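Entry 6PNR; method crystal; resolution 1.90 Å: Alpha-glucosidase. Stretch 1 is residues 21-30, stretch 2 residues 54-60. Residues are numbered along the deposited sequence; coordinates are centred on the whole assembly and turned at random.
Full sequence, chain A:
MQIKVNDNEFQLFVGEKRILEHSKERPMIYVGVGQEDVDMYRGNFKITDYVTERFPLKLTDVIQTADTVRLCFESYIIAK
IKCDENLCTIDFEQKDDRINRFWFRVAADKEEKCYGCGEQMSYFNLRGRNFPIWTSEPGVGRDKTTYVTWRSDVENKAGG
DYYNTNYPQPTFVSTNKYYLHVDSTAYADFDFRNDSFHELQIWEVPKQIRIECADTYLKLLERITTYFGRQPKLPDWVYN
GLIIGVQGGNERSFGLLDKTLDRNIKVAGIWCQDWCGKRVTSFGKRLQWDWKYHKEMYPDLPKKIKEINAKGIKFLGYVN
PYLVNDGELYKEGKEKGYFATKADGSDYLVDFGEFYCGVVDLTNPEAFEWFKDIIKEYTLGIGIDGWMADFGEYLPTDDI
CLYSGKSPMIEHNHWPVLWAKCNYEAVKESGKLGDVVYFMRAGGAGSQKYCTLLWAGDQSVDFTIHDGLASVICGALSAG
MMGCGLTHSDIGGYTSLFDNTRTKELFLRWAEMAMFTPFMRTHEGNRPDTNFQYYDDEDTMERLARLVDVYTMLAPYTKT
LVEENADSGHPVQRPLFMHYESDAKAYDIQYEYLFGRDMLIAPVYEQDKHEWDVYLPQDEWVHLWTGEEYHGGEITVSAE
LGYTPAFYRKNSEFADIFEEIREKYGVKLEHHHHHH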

# COMPACT_ATOMS: atom_id res chain seq x y z
N GLU A 21 17.61 3.26 28.10
CA GLU A 21 16.94 3.05 29.38
C GLU A 21 16.18 1.74 29.34
O GLU A 21 15.56 1.40 28.33
CB GLU A 21 15.98 4.19 29.72
CG GLU A 21 15.26 4.00 31.05
CD GLU A 21 14.25 5.10 31.33
OE1 GLU A 21 14.24 6.11 30.59
OE2 GLU A 21 13.47 4.94 32.30
N HIS A 22 16.27 0.99 30.44
CA HIS A 22 15.36 -0.12 30.69
C HIS A 22 14.81 -0.00 32.09
O HIS A 22 15.56 -0.11 33.07
CB HIS A 22 16.03 -1.49 30.52
CG HIS A 22 15.10 -2.62 30.82
ND1 HIS A 22 14.31 -3.21 29.85
CD2 HIS A 22 14.78 -3.24 31.99
CE1 HIS A 22 13.57 -4.16 30.40
NE2 HIS A 22 13.84 -4.19 31.70
N SER A 23 13.50 0.21 32.19
CA SER A 23 12.77 0.08 33.44
C SER A 23 11.49 -0.67 33.14
O SER A 23 11.18 -0.96 31.98
CB SER A 23 12.47 1.45 34.07
OG SER A 23 11.83 2.30 33.15
N LYS A 24 10.73 -1.00 34.18
CA LYS A 24 9.43 -1.61 33.93
C LYS A 24 8.51 -0.66 33.18
O LYS A 24 7.71 -1.09 32.35
CB LYS A 24 8.78 -2.08 35.23
CG LYS A 24 7.63 -3.07 35.00
CD LYS A 24 7.05 -3.63 36.29
CE LYS A 24 6.17 -2.60 37.00
NZ LYS A 24 5.47 -3.20 38.17
N GLU A 25 8.64 0.65 33.43
CA GLU A 25 7.81 1.64 32.74
C GLU A 25 8.26 1.87 31.30
O GLU A 25 7.42 2.14 30.43
CB GLU A 25 7.80 2.97 33.50
CG GLU A 25 7.26 2.90 34.92
CD GLU A 25 8.31 2.44 35.93
OE1 GLU A 25 9.52 2.44 35.60
OE2 GLU A 25 7.92 2.09 37.07
N ARG A 26 9.57 1.79 31.04
CA ARG A 26 10.14 2.03 29.71
C ARG A 26 11.08 0.87 29.38
O ARG A 26 12.30 0.98 29.58
CB ARG A 26 10.89 3.36 29.66
CG ARG A 26 10.06 4.61 29.89
CD ARG A 26 10.95 5.85 29.91
NE ARG A 26 10.22 7.10 29.75
CZ ARG A 26 9.80 7.87 30.76
NH1 ARG A 26 10.04 7.50 32.01
NH2 ARG A 26 9.15 9.00 30.51
N PRO A 27 10.56 -0.25 28.89
CA PRO A 27 11.43 -1.39 28.58
C PRO A 27 12.29 -1.13 27.35
O PRO A 27 11.87 -0.46 26.39
CB PRO A 27 10.45 -2.54 28.34
CG PRO A 27 9.17 -1.86 27.96
CD PRO A 27 9.14 -0.60 28.77
N MET A 28 13.50 -1.69 27.38
CA MET A 28 14.48 -1.49 26.33
C MET A 28 14.38 -2.53 25.22
O MET A 28 14.78 -2.24 24.09
CB MET A 28 15.89 -1.52 26.93
CG MET A 28 17.00 -1.00 26.02
SD MET A 28 18.61 -0.89 26.85
CE MET A 28 19.01 -2.62 27.06
N ILE A 29 13.88 -3.73 25.51
CA ILE A 29 13.86 -4.83 24.56
C ILE A 29 12.49 -5.50 24.58
O ILE A 29 11.97 -5.83 25.64
CB ILE A 29 14.96 -5.87 24.87
CG1 ILE A 29 16.34 -5.23 24.89
CG2 ILE A 29 14.92 -7.01 23.87
CD1 ILE A 29 17.45 -6.16 25.39
N TYR A 30 11.91 -5.69 23.39
CA TYR A 30 10.82 -6.62 23.18
C TYR A 30 11.31 -7.75 22.29
O TYR A 30 12.15 -7.55 21.41
CB TYR A 30 9.59 -5.96 22.52
CG TYR A 30 9.04 -4.73 23.23
CD1 TYR A 30 9.76 -3.54 23.28
CD2 TYR A 30 7.76 -4.75 23.79
CE1 TYR A 30 9.25 -2.41 23.91
CE2 TYR A 30 7.24 -3.63 24.41
CZ TYR A 30 7.98 -2.47 24.47
OH TYR A 30 7.47 -1.36 25.09
N ARG A 54 4.65 -10.68 20.68
CA ARG A 54 5.58 -9.60 20.98
C ARG A 54 5.35 -9.18 22.43
O ARG A 54 4.21 -8.91 22.81
CB ARG A 54 5.38 -8.38 20.06
CG ARG A 54 6.04 -7.12 20.63
CD ARG A 54 6.02 -5.90 19.70
NE ARG A 54 6.51 -4.71 20.42
CZ ARG A 54 7.07 -3.65 19.84
NH1 ARG A 54 7.23 -3.58 18.52
NH2 ARG A 54 7.49 -2.64 20.60
N PHE A 55 6.41 -9.12 23.23
CA PHE A 55 6.22 -8.74 24.62
C PHE A 55 7.50 -8.15 25.17
O PHE A 55 8.60 -8.54 24.75
CB PHE A 55 5.77 -9.94 25.47
CG PHE A 55 6.58 -11.18 25.25
CD1 PHE A 55 7.75 -11.40 25.96
CD2 PHE A 55 6.16 -12.15 24.35
CE1 PHE A 55 8.50 -12.55 25.76
CE2 PHE A 55 6.91 -13.30 24.15
CZ PHE A 55 8.07 -13.50 24.87
N PRO A 56 7.40 -7.18 26.08
CA PRO A 56 8.61 -6.62 26.69
C PRO A 56 9.25 -7.60 27.66
O PRO A 56 8.59 -8.46 28.24
CB PRO A 56 8.09 -5.37 27.41
CG PRO A 56 6.67 -5.72 27.75
CD PRO A 56 6.17 -6.57 26.61
N LEU A 57 10.56 -7.46 27.81
CA LEU A 57 11.31 -8.32 28.70
C LEU A 57 11.39 -7.70 30.09
O LEU A 57 11.43 -6.48 30.24
CB LEU A 57 12.72 -8.56 28.16
CG LEU A 57 12.83 -9.36 26.87
CD1 LEU A 57 14.29 -9.45 26.47
CD2 LEU A 57 12.23 -10.72 27.06
N LYS A 58 11.42 -8.56 31.11
CA LYS A 58 11.63 -8.15 32.49
C LYS A 58 13.10 -8.33 32.86
O LYS A 58 13.67 -9.39 32.59
CB LYS A 58 10.75 -8.96 33.45
CG LYS A 58 9.27 -8.68 33.36
CD LYS A 58 8.51 -9.52 34.39
CE LYS A 58 7.06 -9.08 34.52
NZ LYS A 58 6.93 -7.78 35.26
N LEU A 59 13.70 -7.29 33.45
CA LEU A 59 15.07 -7.36 33.94
C LEU A 59 15.08 -8.07 35.29
O LEU A 59 14.59 -7.53 36.29
CB LEU A 59 15.67 -5.96 34.08
CG LEU A 59 17.09 -5.82 34.62
CD1 LEU A 59 18.09 -6.64 33.82
CD2 LEU A 59 17.52 -4.35 34.66
N THR A 60 15.64 -9.28 35.33
CA THR A 60 15.57 -10.12 36.52
C THR A 60 16.90 -10.32 37.24
O THR A 60 16.91 -10.86 38.34
CB THR A 60 15.00 -11.50 36.18
OG1 THR A 60 15.77 -12.08 35.13
CG2 THR A 60 13.55 -11.38 35.73
O HOH W 1 12.09 -4.80 33.72

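A contact with one direct hydrogen bond can gain a second polar link through water when a side chain is also held by its own stretch, and His-22 in this pair of segments in an alpha-glucosidase illustrates the point. His-22 points toward stretch 2, and its ring is fixed from behind: the backbone N of Met-28 donates to His-22 ND1 at 3.0 Å, almost linearly. His-22 NE2 lies 2.7 Å from the O of water 1, and that O accepts from Leu-59 N at 3.0 Å, so the imidazole reaches the second backbone through a single bridge. At the ring edge, His-22 CE1 sits 3.2 Å from Leu-57 O.

The intervening turn is closed by Ser-23 N donating to Arg-26 O (3.0 Å), and returns the chain to stretch 2 at Pro-27, whose CG packs 3.7 Å from Pro-56 CB. Ile-29 O then accepts from Leu-57 N at 3.1 Å, the sole direct hydrogen bond across the contact, while Ile-29 CG2 meets Leu-57 CD1 at 3.6 Å. Tyr-30 pairs antiparallel with Pro-56 in a non-hydrogen-bonded bridge, their side chains sharing one sheet face; Tyr-30 CE2 approaches Pro-56 CB to 3.6 Å. Over the tyrosine ring lies the Arg-54 guanidinium, a cation-pi arrangement.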